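Local coordinates for nitrite oxidoreductase subunit C (Kuenenia stuttgartiensis, PDB 7B04), which binds a heme b and calcium as a subunit of the nitrite oxidoreductase complex and probably passes electrons through that heme, at residues 166-171 / 232-237; 115-120 / 130-135; 121-126 / 180-185. All coordinates share one frame; numbering follows the deposited sequence.

Contact 1: 166-171 / 232-237; sequences HWKADW and AVEDLN. With CA (calcium ion), chain B; HEM (protoporphyrin IX containing Fe), chain D.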
loop_
_atom_site.group_PDB
_atom_site.type_symbol
_atom_site.label_atom_id
_atom_site.label_comp_id
_atom_site.label_asym_id
_atom_site.label_seq_id
_atom_site.Cartn_x
_atom_site.Cartn_y
_atom_site.Cartn_z
ATOM N N HIS C 166 -23.657 -40.662 12.790
ATOM C CA HIS C 166 -24.060 -39.326 12.359
ATOM C C HIS C 166 -24.094 -39.271 10.838
ATOM O O HIS C 166 -23.046 -39.331 10.185
ATOM C CB HIS C 166 -23.123 -38.256 12.915
ATOM C CG HIS C 166 -23.609 -36.859 12.684
ATOM N ND1 HIS C 166 -22.807 -35.752 12.856
ATOM C CD2 HIS C 166 -24.817 -36.392 12.292
ATOM C CE1 HIS C 166 -23.502 -34.662 12.581
ATOM N NE2 HIS C 166 -24.724 -35.023 12.235
ATOM N N TRP C 167 -25.293 -39.143 10.275
ATOM C CA TRP C 167 -25.448 -38.926 8.846
ATOM C C TRP C 167 -25.343 -37.439 8.537
ATOM O O TRP C 167 -25.926 -36.604 9.236
ATOM C CB TRP C 167 -26.789 -39.463 8.345
ATOM C CG TRP C 167 -27.064 -39.071 6.926
ATOM C CD1 TRP C 167 -26.524 -39.628 5.803
ATOM C CD2 TRP C 167 -27.924 -38.017 6.477
ATOM N NE1 TRP C 167 -27.004 -38.995 4.683
ATOM C CE2 TRP C 167 -27.864 -37.999 5.071
ATOM C CE3 TRP C 167 -28.743 -37.090 7.127
ATOM C CZ2 TRP C 167 -28.592 -37.093 4.303
ATOM C CZ3 TRP C 167 -29.466 -36.191 6.363
ATOM C CH2 TRP C 167 -29.385 -36.200 4.966
ATOM N N LYS C 168 -24.603 -37.112 7.482
ATOM C CA LYS C 168 -24.399 -35.733 7.063
ATOM C C LYS C 168 -24.809 -35.580 5.606
ATOM O O LYS C 168 -24.343 -36.333 4.743
ATOM C CB LYS C 168 -22.941 -35.312 7.262
ATOM C CG LYS C 168 -22.493 -35.325 8.715
ATOM C CD LYS C 168 -21.056 -34.861 8.860
ATOM C CE LYS C 168 -20.623 -34.851 10.316
ATOM N NZ LYS C 168 -20.537 -36.227 10.881
ATOM N N ALA C 169 -25.678 -34.603 5.337
ATOM C CA ALA C 169 -26.157 -34.391 3.975
ATOM C C ALA C 169 -25.040 -33.907 3.061
ATOM O O ALA C 169 -24.986 -34.285 1.885
ATOM C CB ALA C 169 -27.320 -33.400 3.970
ATOM N N ASP C 170 -24.145 -33.059 3.576
ATOM C CA ASP C 170 -23.043 -32.573 2.755
ATOM C C ASP C 170 -22.098 -33.700 2.360
ATOM O O ASP C 170 -21.508 -33.664 1.275
ATOM C CB ASP C 170 -22.284 -31.464 3.487
ATOM C CG ASP C 170 -21.757 -31.905 4.839
ATOM O OD1 ASP C 170 -22.057 -33.041 5.260
ATOM O OD2 ASP C 170 -21.042 -31.109 5.484
ATOM N N TRP C 171 -21.939 -34.706 3.224
ATOM C CA TRP C 171 -21.112 -35.855 2.874
ATOM C C TRP C 171 -21.695 -36.621 1.694
ATOM O O TRP C 171 -20.946 -37.203 0.901
ATOM C CB TRP C 171 -20.934 -36.772 4.084
ATOM C CG TRP C 171 -19.980 -36.219 5.102
ATOM C CD1 TRP C 171 -19.529 -34.934 5.189
ATOM C CD2 TRP C 171 -19.346 -36.939 6.166
ATOM N NE1 TRP C 171 -18.662 -34.806 6.246
ATOM C CE2 TRP C 171 -18.531 -36.023 6.862
ATOM C CE3 TRP C 171 -19.390 -38.266 6.602
ATOM C CZ2 TRP C 171 -17.769 -36.391 7.968
ATOM C CZ3 TRP C 171 -18.632 -38.631 7.700
ATOM C CH2 TRP C 171 -17.833 -37.696 8.371
ATOM N N ALA C 232 -20.705 -41.505 3.985
ATOM C CA ALA C 232 -21.794 -40.569 4.234
ATOM C C ALA C 232 -22.223 -40.485 5.692
ATOM O O ALA C 232 -22.942 -39.545 6.052
ATOM C CB ALA C 232 -23.013 -40.938 3.379
ATOM N N VAL C 233 -21.806 -41.422 6.537
ATOM C CA VAL C 233 -22.188 -41.443 7.943
ATOM C C VAL C 233 -20.919 -41.617 8.762
ATOM O O VAL C 233 -20.103 -42.493 8.463
ATOM C CB VAL C 233 -23.194 -42.568 8.255
ATOM C CG1 VAL C 233 -23.585 -42.550 9.725
ATOM C CG2 VAL C 233 -24.433 -42.433 7.375
ATOM N N GLU C 234 -20.781 -40.833 9.824
ATOM C CA GLU C 234 -19.593 -40.911 10.660
ATOM C C GLU C 234 -19.869 -41.816 11.852
ATOM O O GLU C 234 -20.911 -41.698 12.502
ATOM C CB GLU C 234 -19.168 -39.519 11.134
ATOM C CG GLU C 234 -17.892 -39.505 11.967
ATOM C CD GLU C 234 -17.558 -38.124 12.508
ATOM O OE1 GLU C 234 -16.360 -37.837 12.712
ATOM O OE2 GLU C 234 -18.493 -37.325 12.725
ATOM N N ASP C 235 -18.942 -42.731 12.115
ATOM C CA ASP C 235 -19.038 -43.650 13.238
ATOM C C ASP C 235 -18.235 -43.057 14.387
ATOM O O ASP C 235 -17.026 -42.848 14.258
ATOM C CB ASP C 235 -18.512 -45.030 12.844
ATOM C CG ASP C 235 -18.791 -46.084 13.890
ATOM O OD1 ASP C 235 -19.978 -46.331 14.186
ATOM O OD2 ASP C 235 -17.825 -46.693 14.391
ATOM N N LEU C 236 -18.909 -42.765 15.495
ATOM C CA LEU C 236 -18.276 -42.015 16.570
ATOM C C LEU C 236 -18.874 -42.418 17.916
ATOM O O LEU C 236 -19.931 -43.049 17.985
ATOM C CB LEU C 236 -18.374 -40.507 16.288
ATOM C CG LEU C 236 -19.665 -39.694 16.222
ATOM C CD1 LEU C 236 -19.279 -38.273 15.871
ATOM C CD2 LEU C 236 -20.648 -40.222 15.202
ATOM N N ASN C 237 -18.175 -42.048 18.991
ATOM C CA ASN C 237 -18.540 -42.402 20.357
ATOM C C ASN C 237 -18.704 -41.159 21.222
ATOM O O ASN C 237 -18.223 -40.073 20.885
ATOM C CB ASN C 237 -17.484 -43.311 21.004
ATOM C CG ASN C 237 -17.631 -44.758 20.600
ATOM O OD1 ASN C 237 -16.825 -45.286 19.837
ATOM N ND2 ASN C 237 -18.663 -45.413 21.119
HETATM CA CA CA B . -16.082 -48.498 14.379
HETATM C CHA HEM D . -23.502 -33.016 19.518
HETATM C CHB HEM D . -25.959 -31.930 23.583
HETATM C CHC HEM D . -28.822 -35.751 22.675
HETATM C CHD HEM D . -26.252 -36.951 18.688
HETATM C C1A HEM D . -23.852 -32.449 20.730
HETATM C C2A HEM D . -23.064 -31.496 21.483
HETATM C C3A HEM D . -23.741 -31.184 22.602
HETATM C C4A HEM D . -24.975 -31.944 22.612
HETATM C CMA HEM D . -23.304 -30.199 23.709
HETATM C CAA HEM D . -21.703 -30.935 21.011
HETATM C CBA HEM D . -20.578 -31.359 21.945
HETATM C CGA HEM D . -19.991 -32.653 21.460
HETATM O O1A HEM D . -19.608 -33.495 22.312
HETATM O O2A HEM D . -19.922 -32.840 20.218
HETATM C C1B HEM D . -27.002 -32.832 23.669
HETATM C C2B HEM D . -28.122 -32.783 24.588
HETATM C C3B HEM D . -28.915 -33.848 24.343
HETATM C C4B HEM D . -28.323 -34.594 23.245
HETATM C CMB HEM D . -28.284 -31.675 25.652
HETATM C CAB HEM D . -30.245 -34.277 25.017
HETATM C CBB HEM D . -30.949 -33.521 25.868
HETATM C C1C HEM D . -28.414 -36.362 21.500
HETATM C C2C HEM D . -29.117 -37.433 20.815
HETATM C C3C HEM D . -28.422 -37.759 19.720
HETATM C C4C HEM D . -27.236 -36.923 19.665
HETATM C CMC HEM D . -30.450 -38.072 21.266
HETATM C CAC HEM D . -28.808 -38.851 18.695
HETATM C CBC HEM D . -27.945 -39.802 18.333
HETATM C C1D HEM D . -25.339 -35.926 18.513
HETATM C C2D HEM D . -24.546 -35.658 17.325
HETATM C C3D HEM D . -23.797 -34.580 17.555
HETATM C C4D HEM D . -24.076 -34.111 18.901
HETATM C CMD HEM D . -24.549 -36.469 16.013
HETATM C CAD HEM D . -22.804 -33.955 16.551
HETATM C CBD HEM D . -23.433 -32.763 15.840
HETATM C CGD HEM D . -22.537 -32.315 14.714
HETATM O O1D HEM D . -22.942 -31.404 13.950
HETATM O O2D HEM D . -21.419 -32.872 14.566
HETATM N NA HEM D . -25.000 -32.698 21.457
HETATM N NB HEM D . -27.163 -33.945 22.872
HETATM N NC HEM D . -27.265 -36.074 20.773
HETATM N ND HEM D . -25.026 -34.953 19.458
HETATM FE FE HEM D . -25.945 -34.420 21.345
#
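Lys168 NZ meets Glu234 OE2 at 3.0 Å in a salt bridge between neighbouring strands, the ammonium reaching the oxygen from above the carboxylate plane, 41° out of it. The lysine chain runs straight until chi4 (68°), where a bend turns NZ back to the acid. Glu234 OE2 is also paired with Arg209 of subunit B, and Glu234 OE1 is bonded to Ser246, so the buried carboxylate is held at both oxygens. The His166 imidazole lies between the lysine and the heme: CG of Lys168 sits over the centre of one face, and over the other, toward the rim, heme CMD is 3.5 Å from His166 CG. Heme CGD, the carbon of one propionate, comes within 3.3 Å of His166 CE1.

Strands 162-168 and 233-238 run antiparallel in the ethylbenzene dehydrogenase-like, heme-binding fold. Their hydrogen-bonded pair is His166 and Glu234, with His166 N to Glu234 O at 2.9 Å and Glu234 N to His166 O at 2.7 Å. Lys168 N also bonds Ala232 O, at 3.3 Å. On the sheet face opposite His166 and Glu234, Val233 CG2 touches the edge of the Trp167 indole, 3.8 Å from CD1. From the helix, Trp171 brings CH2 to 3.6 Å from Glu234 CB, while Asp235, further along the strand, binds a calcium ion through OD2.

Contact 2: 115-120 / 130-135; sequences WDDATD and FRDGAA. With CA (calcium ion), chain E; HEM (protoporphyrin IX containing Fe), chain D.
This is one of the calcium sites of the subunit, built where the loop following strand 108-116 meets the residues leading into strand 133-139. Asp132 and Asp117 reach toward each other tip to tip, and the calcium ion joins them. Asp132 is bidentate, with its OD1 2.3 Å and its OD2 2.6 Å from the calcium. Asp117 is monodentate: its OD2 lies 2.3 Å from the ion, whereas its OD1 stays at 3.2 Å. The two carboxylate planes are turned 59° apart. Thr119 supplies two ligands, its carbonyl O and its OG1, the latter 2.3 Å from the calcium. Chi1 of 67° sets that hydroxyl between the backbone N and the carbonyl carbon, which lets one residue chelate the ion. Asn121 and Asn295 complete the seven protein ligand atoms.

Beside the metal, one apolar side-chain pair crosses: Trp115 CH2 lies 3.5 Å from Ala134 CB, approaching at a slant, and the indole also packs on Trp167 of strand 162-168. One residue further on, Ala135 CB touches heme CMD at 3.7 Å, so the strand that starts at the calcium site leads directly to the heme pocket.

The two acidic groups come as near as 3.2 Å, from Asp117 OD2 to Asp132 OD2, and both of these oxygens bind the metal. Asp132 OD2 also accepts a hydrogen bond from Gly296 N, and OD1 probably one from Asn121 N. Mutual repulsion of the carboxylates is probably offset by the calcium charge, which makes the ion one of the links between the loop and the start of the strand.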
loop_
_atom_site.group_PDB
_atom_site.type_symbol
_atom_site.label_atom_id
_atom_site.label_comp_id
_atom_site.label_asym_id
_atom_site.label_seq_id
_atom_site.Cartn_x
_atom_site.Cartn_y
_atom_site.Cartn_z
ATOM N N TRP C 115 -38.206 -38.102 8.053
ATOM C CA TRP C 115 -38.787 -36.925 8.678
ATOM C C TRP C 115 -39.059 -35.901 7.588
ATOM O O TRP C 115 -38.493 -35.967 6.493
ATOM C CB TRP C 115 -37.873 -36.339 9.758
ATOM C CG TRP C 115 -36.638 -35.686 9.217
ATOM C CD1 TRP C 115 -36.448 -34.354 8.983
ATOM C CD2 TRP C 115 -35.419 -36.337 8.840
ATOM N NE1 TRP C 115 -35.184 -34.137 8.489
ATOM C CE2 TRP C 115 -34.533 -35.338 8.391
ATOM C CE3 TRP C 115 -34.991 -37.668 8.841
ATOM C CZ2 TRP C 115 -33.243 -35.628 7.949
ATOM C CZ3 TRP C 115 -33.713 -37.953 8.400
ATOM C CH2 TRP C 115 -32.855 -36.939 7.959
ATOM N N ASP C 116 -39.927 -34.947 7.895
ATOM C CA ASP C 116 -40.335 -33.934 6.932
ATOM C C ASP C 116 -39.529 -32.662 7.118
ATOM O O ASP C 116 -39.428 -32.132 8.221
ATOM C CB ASP C 116 -41.817 -33.603 7.040
ATOM C CG ASP C 116 -42.689 -34.836 7.124
ATOM O OD1 ASP C 116 -42.732 -35.580 6.122
ATOM O OD2 ASP C 116 -43.359 -35.047 8.162
ATOM N N ASP C 117 -38.905 -32.204 6.055
ATOM C CA ASP C 117 -38.218 -30.918 6.106
ATOM C C ASP C 117 -38.234 -30.254 4.737
ATOM O O ASP C 117 -38.002 -30.892 3.713
ATOM C CB ASP C 117 -36.826 -31.009 6.770
ATOM C CG ASP C 117 -35.876 -29.855 6.389
ATOM O OD1 ASP C 117 -36.139 -28.717 6.848
ATOM O OD2 ASP C 117 -34.747 -30.222 5.876
ATOM N N ALA C 118 -38.632 -28.984 4.741
ATOM C CA ALA C 118 -38.938 -28.211 3.545
ATOM C C ALA C 118 -37.712 -27.710 2.798
ATOM O O ALA C 118 -37.862 -27.182 1.691
ATOM C CB ALA C 118 -39.814 -27.013 3.930
ATOM N N THR C 119 -36.512 -27.891 3.341
ATOM C CA THR C 119 -35.307 -27.316 2.764
ATOM C C THR C 119 -34.246 -28.393 2.606
ATOM O O THR C 119 -34.048 -29.219 3.502
ATOM C CB THR C 119 -34.759 -26.158 3.607
ATOM O OG1 THR C 119 -34.288 -26.656 4.861
ATOM C CG2 THR C 119 -35.834 -25.111 3.852
ATOM N N ASP C 120 -33.573 -28.376 1.458
ATOM C CA ASP C 120 -32.441 -29.257 1.183
ATOM C C ASP C 120 -31.150 -28.488 1.452
ATOM O O ASP C 120 -30.625 -27.792 0.583
ATOM C CB ASP C 120 -32.500 -29.750 -0.260
ATOM C CG ASP C 120 -32.910 -28.648 -1.238
ATOM O OD1 ASP C 120 -32.281 -28.528 -2.312
ATOM O OD2 ASP C 120 -33.859 -27.892 -0.931
ATOM N N PHE C 130 -25.429 -24.267 7.150
ATOM C CA PHE C 130 -25.243 -25.485 7.919
ATOM C C PHE C 130 -25.906 -26.641 7.185
ATOM O O PHE C 130 -26.705 -26.449 6.262
ATOM C CB PHE C 130 -25.824 -25.349 9.335
ATOM C CG PHE C 130 -25.233 -24.221 10.123
ATOM C CD1 PHE C 130 -24.179 -24.434 10.991
ATOM C CD2 PHE C 130 -25.728 -22.935 9.991
ATOM C CE1 PHE C 130 -23.637 -23.378 11.723
ATOM C CE2 PHE C 130 -25.188 -21.886 10.720
ATOM C CZ PHE C 130 -24.149 -22.109 11.587
ATOM N N ARG C 131 -25.615 -27.850 7.643
ATOM C CA ARG C 131 -26.049 -29.042 6.935
ATOM C C ARG C 131 -27.256 -29.643 7.637
ATOM O O ARG C 131 -27.397 -29.560 8.863
ATOM C CB ARG C 131 -24.939 -30.091 6.875
ATOM C CG ARG C 131 -24.494 -30.497 8.282
ATOM C CD ARG C 131 -23.640 -31.750 8.267
ATOM N NE ARG C 131 -22.267 -31.446 7.898
ATOM C CZ ARG C 131 -21.333 -31.118 8.783
ATOM N NH1 ARG C 131 -21.627 -31.043 10.081
ATOM N NH2 ARG C 131 -20.104 -30.847 8.370
ATOM N N ASP C 132 -28.110 -30.290 6.849
ATOM C CA ASP C 132 -29.125 -31.165 7.424
ATOM C C ASP C 132 -28.488 -32.484 7.817
ATOM O O ASP C 132 -27.653 -33.022 7.091
ATOM C CB ASP C 132 -30.266 -31.414 6.457
ATOM C CG ASP C 132 -31.202 -30.239 6.361
ATOM O OD1 ASP C 132 -31.237 -29.614 5.290
ATOM O OD2 ASP C 132 -31.881 -29.926 7.361
ATOM N N GLY C 133 -28.866 -32.992 8.981
ATOM C CA GLY C 133 -28.274 -34.215 9.480
ATOM C C GLY C 133 -29.247 -35.026 10.310
ATOM O O GLY C 133 -30.280 -34.528 10.776
ATOM N N ALA C 134 -28.915 -36.305 10.458
ATOM C CA ALA C 134 -29.658 -37.219 11.308
ATOM C C ALA C 134 -28.676 -38.165 11.980
ATOM O O ALA C 134 -27.603 -38.456 11.443
ATOM C CB ALA C 134 -30.693 -38.010 10.512
ATOM N N ALA C 135 -29.044 -38.639 13.166
ATOM C CA ALA C 135 -28.142 -39.505 13.907
ATOM C C ALA C 135 -28.916 -40.490 14.767
ATOM O O ALA C 135 -29.993 -40.183 15.286
ATOM C CB ALA C 135 -27.182 -38.704 14.789
HETATM CA CA CA E . -33.220 -28.530 5.639
HETATM C CHA HEM D . -23.502 -33.016 19.518
HETATM C CHB HEM D . -25.959 -31.930 23.583
HETATM C CHC HEM D . -28.822 -35.751 22.675
HETATM C CHD HEM D . -26.252 -36.951 18.688
HETATM C C1A HEM D . -23.852 -32.449 20.730
HETATM C C2A HEM D . -23.064 -31.496 21.483
HETATM C C3A HEM D . -23.741 -31.184 22.602
HETATM C C4A HEM D . -24.975 -31.944 22.612
HETATM C CMA HEM D . -23.304 -30.199 23.709
HETATM C CAA HEM D . -21.703 -30.935 21.011
HETATM C CBA HEM D . -20.578 -31.359 21.945
HETATM C CGA HEM D . -19.991 -32.653 21.460
HETATM O O1A HEM D . -19.608 -33.495 22.312
HETATM O O2A HEM D . -19.922 -32.840 20.218
HETATM C C1B HEM D . -27.002 -32.832 23.669
HETATM C C2B HEM D . -28.122 -32.783 24.588
HETATM C C3B HEM D . -28.915 -33.848 24.343
HETATM C C4B HEM D . -28.323 -34.594 23.245
HETATM C CMB HEM D . -28.284 -31.675 25.652
HETATM C CAB HEM D . -30.245 -34.277 25.017
HETATM C CBB HEM D . -30.949 -33.521 25.868
HETATM C C1C HEM D . -28.414 -36.362 21.500
HETATM C C2C HEM D . -29.117 -37.433 20.815
HETATM C C3C HEM D . -28.422 -37.759 19.720
HETATM C C4C HEM D . -27.236 -36.923 19.665
HETATM C CMC HEM D . -30.450 -38.072 21.266
HETATM C CAC HEM D . -28.808 -38.851 18.695
HETATM C CBC HEM D . -27.945 -39.802 18.333
HETATM C C1D HEM D . -25.339 -35.926 18.513
HETATM C C2D HEM D . -24.546 -35.658 17.325
HETATM C C3D HEM D . -23.797 -34.580 17.555
HETATM C C4D HEM D . -24.076 -34.111 18.901
HETATM C CMD HEM D . -24.549 -36.469 16.013
HETATM C CAD HEM D . -22.804 -33.955 16.551
HETATM C CBD HEM D . -23.433 -32.763 15.840
HETATM C CGD HEM D . -22.537 -32.315 14.714
HETATM O O1D HEM D . -22.942 -31.404 13.950
HETATM O O2D HEM D . -21.419 -32.872 14.566
HETATM N NA HEM D . -25.000 -32.698 21.457
HETATM N NB HEM D . -27.163 -33.945 22.872
HETATM N NC HEM D . -27.265 -36.074 20.773
HETATM N ND HEM D . -25.026 -34.953 19.458
HETATM FE FE HEM D . -25.945 -34.420 21.345
#

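Contact 3: 121-126 / 180-185; sequences NKQAIA and GIEECP. With CA (calcium ion), chain E.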
loop_
_atom_site.group_PDB
_atom_site.type_symbol
_atom_site.label_atom_id
_atom_site.label_comp_id
_atom_site.label_asym_id
_atom_site.label_seq_id
_atom_site.Cartn_x
_atom_site.Cartn_y
_atom_site.Cartn_z
ATOM N N ASN C 121 -30.629 -28.627 2.669
ATOM C CA ASN C 121 -29.335 -28.045 3.029
ATOM C C ASN C 121 -28.299 -29.146 2.845
ATOM O O ASN C 121 -28.179 -30.049 3.678
ATOM C CB ASN C 121 -29.341 -27.507 4.455
ATOM C CG ASN C 121 -30.446 -26.499 4.696
ATOM O OD1 ASN C 121 -31.326 -26.732 5.525
ATOM N ND2 ASN C 121 -30.402 -25.370 3.993
ATOM N N LYS C 122 -27.564 -29.088 1.737
ATOM C CA LYS C 122 -26.661 -30.161 1.346
ATOM C C LYS C 122 -25.195 -29.764 1.379
ATOM O O LYS C 122 -24.359 -30.474 0.797
ATOM C CB LYS C 122 -27.026 -30.643 -0.057
ATOM C CG LYS C 122 -28.383 -31.300 -0.136
ATOM C CD LYS C 122 -28.692 -31.751 -1.541
ATOM C CE LYS C 122 -30.061 -32.391 -1.599
ATOM N NZ LYS C 122 -30.392 -32.841 -2.976
ATOM N N GLN C 123 -24.853 -28.660 2.039
ATOM C CA GLN C 123 -23.457 -28.250 2.117
ATOM C C GLN C 123 -23.305 -27.179 3.199
ATOM O O GLN C 123 -24.250 -26.458 3.542
ATOM C CB GLN C 123 -22.942 -27.764 0.755
ATOM C CG GLN C 123 -22.850 -26.283 0.546
ATOM C CD GLN C 123 -22.217 -25.954 -0.797
ATOM O OE1 GLN C 123 -22.172 -24.791 -1.203
ATOM N NE2 GLN C 123 -21.713 -26.965 -1.479
ATOM N N ALA C 124 -22.083 -27.078 3.714
ATOM C CA ALA C 124 -21.731 -26.178 4.809
ATOM C C ALA C 124 -20.406 -25.467 4.520
ATOM O O ALA C 124 -19.464 -25.460 5.310
ATOM C CB ALA C 124 -21.686 -26.934 6.137
ATOM N N ILE C 125 -20.283 -24.903 3.324
ATOM C CA ILE C 125 -19.059 -24.216 2.918
ATOM C C ILE C 125 -19.110 -22.731 3.265
ATOM O O ILE C 125 -18.108 -22.149 3.678
ATOM C CB ILE C 125 -18.829 -24.419 1.402
ATOM C CG1 ILE C 125 -18.503 -25.885 1.095
ATOM C CG2 ILE C 125 -17.707 -23.507 0.906
ATOM C CD1 ILE C 125 -18.010 -26.123 -0.315
ATOM N N ALA C 126 -20.273 -22.107 3.148
ATOM C CA ALA C 126 -20.400 -20.702 3.510
ATOM C C ALA C 126 -20.550 -20.573 5.022
ATOM O O ALA C 126 -21.094 -21.457 5.691
ATOM C CB ALA C 126 -21.585 -20.059 2.789
ATOM N N GLY C 180 -13.954 -36.268 -4.173
ATOM C CA GLY C 180 -14.460 -36.811 -2.930
ATOM C C GLY C 180 -14.859 -35.772 -1.906
ATOM O O GLY C 180 -15.303 -36.142 -0.810
ATOM N N ILE C 181 -14.713 -34.490 -2.225
ATOM C CA ILE C 181 -15.117 -33.408 -1.337
ATOM C C ILE C 181 -15.373 -32.173 -2.186
ATOM O O ILE C 181 -14.616 -31.870 -3.113
ATOM C CB ILE C 181 -14.055 -33.154 -0.241
ATOM C CG1 ILE C 181 -14.551 -32.096 0.748
ATOM C CG2 ILE C 181 -12.718 -32.750 -0.853
ATOM C CD1 ILE C 181 -13.729 -32.014 2.013
ATOM N N GLU C 182 -16.465 -31.475 -1.884
ATOM C CA GLU C 182 -16.756 -30.214 -2.550
ATOM C C GLU C 182 -15.846 -29.123 -2.003
ATOM O O GLU C 182 -15.669 -29.002 -0.787
ATOM C CB GLU C 182 -18.220 -29.826 -2.357
ATOM C CG GLU C 182 -19.200 -30.620 -3.204
ATOM C CD GLU C 182 -20.633 -30.180 -2.993
ATOM O OE1 GLU C 182 -20.882 -29.405 -2.046
ATOM O OE2 GLU C 182 -21.511 -30.607 -3.772
ATOM N N GLU C 183 -15.270 -28.334 -2.901
ATOM C CA GLU C 183 -14.370 -27.248 -2.546
ATOM C C GLU C 183 -15.023 -25.905 -2.869
ATOM O O GLU C 183 -16.116 -25.840 -3.440
ATOM C CB GLU C 183 -13.014 -27.433 -3.232
ATOM C CG GLU C 183 -12.438 -28.829 -3.006
ATOM C CD GLU C 183 -10.931 -28.894 -3.160
ATOM O OE1 GLU C 183 -10.312 -27.846 -3.442
ATOM O OE2 GLU C 183 -10.364 -29.995 -2.993
ATOM N N CYS C 184 -14.334 -24.828 -2.492
ATOM C CA CYS C 184 -14.946 -23.499 -2.492
ATOM C C CYS C 184 -15.569 -23.058 -3.817
ATOM O O CYS C 184 -16.656 -22.456 -3.770
ATOM C CB CYS C 184 -13.909 -22.470 -2.024
ATOM S SG CYS C 184 -13.378 -22.717 -0.319
ATOM N N PRO C 185 -14.970 -23.285 -4.993
ATOM C CA PRO C 185 -15.623 -22.819 -6.231
ATOM C C PRO C 185 -17.025 -23.371 -6.438
ATOM O O PRO C 185 -17.805 -22.766 -7.186
ATOM C CB PRO C 185 -14.666 -23.290 -7.333
ATOM C CG PRO C 185 -13.345 -23.338 -6.670
ATOM C CD PRO C 185 -13.619 -23.804 -5.267
HETATM CA CA CA E . -33.220 -28.530 5.639
#
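Gln123 and Glu182 meet through side chains that are both extended beyond CG and cross at about a right angle; chi1 of -75° sets Glu182 CG anti to the carbonyl carbon and beside the backbone N. The contact joins two irregular loops of the ethylbenzene dehydrogenase-like fold: one between strands 108-116 and 133-139, the other after helix 169-175. Gln123 NE2 gives a weak hydrogen bond to Glu182 OE1, 2.6 Å long but bent to 120° at the hydrogen. The amide and carboxylate planes are 88° apart, nearly perpendicular.

Ile125 adds van der Waals contact with the backbone of the other loop: its CD1 lies 3.7 Å from Glu182 O and equally far from Glu183 O. Subunit B covers this region. Its Arg230 packs on Ile125 and hydrogen-bonds Glu182 O, and its Lys53 forms a salt bridge with Glu183 OE1. The two loops are therefore joined to each other and to the partner subunit at once.

At the other end of segment 121-126, Asn121 binds the calcium ion through OD1 at 2.6 Å.

Measured from the centre of each contact to the centre of the chain, contact 1 lies at about 4 Å and is wholly buried; contact 2, at about 11 Å, is also mostly buried; contact 3, at about 18 Å, is only partly buried and faces subunit B. The chemistry follows: paired strands with a buried ion pair, then metal coordination, then a single weak side-chain bond. Contacts 1 and 2 hold neighbouring strands, 162-168 and 133-139, both touch the heme, and are joined by the salt bridge Asp170 OD2 to Arg131 NE at 2.7 Å. Contacts 2 and 3 share a calcium ion. Contact 3 meets contact 1 where Lys122 O packs on Asp170 CB.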